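Local coordinates for protein putative drug/sodium antiporter (Escherichia coli, PDB 4Z3N) that transports the genotoxin colibactin as a MATE-family membrane transporter, probably working as an antiporter, at residues A83-I88 with Q263-Q267. Numbering follows the deposited sequence.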
loop_
_atom_site.group_PDB
_atom_site.type_symbol
_atom_site.label_atom_id
_atom_site.label_comp_id
_atom_site.label_asym_id
_atom_site.label_seq_id
_atom_site.Cartn_x
_atom_site.Cartn_y
_atom_site.Cartn_z
ATOM N N ALA A 83 -6.876 0.359 -2.660
ATOM C CA ALA A 83 -6.786 0.823 -1.285
ATOM C C ALA A 83 -7.771 0.084 -0.386
ATOM O O ALA A 83 -7.433 -0.327 0.727
ATOM C CB ALA A 83 -7.031 2.330 -1.217
ATOM N N ILE A 84 -8.990 -0.072 -0.881
ATOM C CA ILE A 84 -10.026 -0.754 -0.148
ATOM C C ILE A 84 -9.753 -2.252 -0.170
ATOM O O ILE A 84 -9.970 -2.939 0.823
ATOM C CB ILE A 84 -11.419 -0.442 -0.734
ATOM C CG1 ILE A 84 -11.745 1.053 -0.550
ATOM C CG2 ILE A 84 -12.497 -1.340 -0.102
ATOM C CD1 ILE A 84 -12.952 1.545 -1.328
ATOM N N ALA A 85 -9.259 -2.754 -1.298
ATOM C CA ALA A 85 -8.907 -4.161 -1.400
ATOM C C ALA A 85 -7.812 -4.490 -0.385
ATOM O O ALA A 85 -7.758 -5.588 0.192
ATOM C CB ALA A 85 -8.456 -4.487 -2.789
ATOM N N ASN A 86 -6.946 -3.510 -0.164
ATOM C CA ASN A 86 -5.816 -3.674 0.726
ATOM C C ASN A 86 -6.261 -3.779 2.180
ATOM O O ASN A 86 -5.664 -4.513 2.973
ATOM C CB ASN A 86 -4.834 -2.511 0.557
ATOM C CG ASN A 86 -3.489 -2.804 1.175
ATOM O OD1 ASN A 86 -3.057 -2.138 2.124
ATOM N ND2 ASN A 86 -2.827 -3.832 0.659
ATOM N N GLY A 87 -7.300 -3.020 2.512
ATOM C CA GLY A 87 -7.875 -3.015 3.835
ATOM C C GLY A 87 -8.529 -4.348 4.103
ATOM O O GLY A 87 -8.454 -4.878 5.219
ATOM N N ILE A 88 -9.170 -4.895 3.073
ATOM C CA ILE A 88 -9.771 -6.230 3.162
ATOM C C ILE A 88 -8.690 -7.273 3.372
ATOM O O ILE A 88 -8.866 -8.224 4.118
ATOM C CB ILE A 88 -10.591 -6.576 1.908
ATOM C CG1 ILE A 88 -11.855 -5.704 1.868
ATOM C CG2 ILE A 88 -10.931 -8.067 1.873
ATOM C CD1 ILE A 88 -12.775 -5.974 0.714
ATOM N N GLN A 263 -7.247 0.384 8.019
ATOM C CA GLN A 263 -6.244 0.331 6.963
ATOM C C GLN A 263 -6.600 1.303 5.854
ATOM O O GLN A 263 -5.727 1.926 5.255
ATOM C CB GLN A 263 -6.124 -1.087 6.402
ATOM C CG GLN A 263 -5.019 -1.265 5.357
ATOM C CD GLN A 263 -3.623 -1.211 5.947
ATOM O OE1 GLN A 263 -3.450 -0.993 7.142
ATOM N NE2 GLN A 263 -2.618 -1.418 5.106
ATOM N N MET A 264 -7.896 1.419 5.586
ATOM C CA MET A 264 -8.402 2.350 4.594
ATOM C C MET A 264 -8.277 3.781 5.090
ATOM O O MET A 264 -7.967 4.691 4.337
ATOM C CB MET A 264 -9.849 2.028 4.268
ATOM C CG MET A 264 -10.037 0.639 3.765
ATOM S SD MET A 264 -11.792 0.341 3.596
ATOM C CE MET A 264 -11.855 -1.460 3.519
ATOM N N LEU A 265 -8.526 3.968 6.376
ATOM C CA LEU A 265 -8.440 5.278 6.969
ATOM C C LEU A 265 -7.006 5.804 6.893
ATOM O O LEU A 265 -6.771 7.004 6.726
ATOM C CB LEU A 265 -8.922 5.206 8.408
ATOM C CG LEU A 265 -9.234 6.544 9.059
ATOM C CD1 LEU A 265 -10.303 7.276 8.239
ATOM C CD2 LEU A 265 -9.664 6.307 10.507
ATOM N N MET A 266 -6.049 4.891 7.016
ATOM C CA MET A 266 -4.630 5.226 6.972
ATOM C C MET A 266 -4.156 5.586 5.554
ATOM O O MET A 266 -3.312 6.458 5.393
ATOM C CB MET A 266 -3.802 4.065 7.533
ATOM C CG MET A 266 -3.866 3.951 9.055
ATOM S SD MET A 266 -2.903 2.572 9.742
ATOM C CE MET A 266 -4.078 1.232 9.596
ATOM N N GLN A 267 -4.684 4.903 4.542
ATOM C CA GLN A 267 -4.419 5.260 3.156
ATOM C C GLN A 267 -4.883 6.687 2.935
ATOM O O GLN A 267 -4.226 7.494 2.262
ATOM C CB GLN A 267 -5.170 4.355 2.189
ATOM C CG GLN A 267 -5.216 2.921 2.569
ATOM C CD GLN A 267 -3.968 2.212 2.169
ATOM O OE1 GLN A 267 -2.863 2.627 2.528
ATOM N NE2 GLN A 267 -4.123 1.142 1.390
#
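In the helical bundle of this MATE transporter, helix 75-101 meets helix 250-284, both predicted to span the membrane, through a Met264 knob and a Gln263–Asn86 hydrogen bond. The short segments run roughly antiparallel, at 145°, with their axes 8.6 Å apart. Met264 fits the hole formed by Ala83, Ile84, Gly87 and Ile88: its unbranched chain, extended beyond CG, is slim and long enough to carry the methyl CE to 3.7 Å from Ile84 CG2, while Phe122 of helix 107-132 also touches it. Glycine suits position 87 because the backbones come close, Gly87 CA lying 4.9 Å from Gln263 CA; its bare CA meets both Gln263 CB and Met264 CG, with no side chain in between. A polar patch flanks the apolar knob. Asn86, its CG swung to the far side from the backbone N, holds out OD1 to Gln263, whose NE2 donates to it at 3.1 Å in a nearly straight bond, tilted 24° from the Asn86 carbonyl plane; the two amides are turned 41° apart. A glutamine suits this place because its amide can give and accept at once: OE1 of Gln263 takes a hydrogen bond from Gln397 of helix 382-399. One turn on, bent Gln267 makes only longer contacts, NE2 lying 3.7 Å from Ala83 O and 3.5 Å from Asn86 OD1.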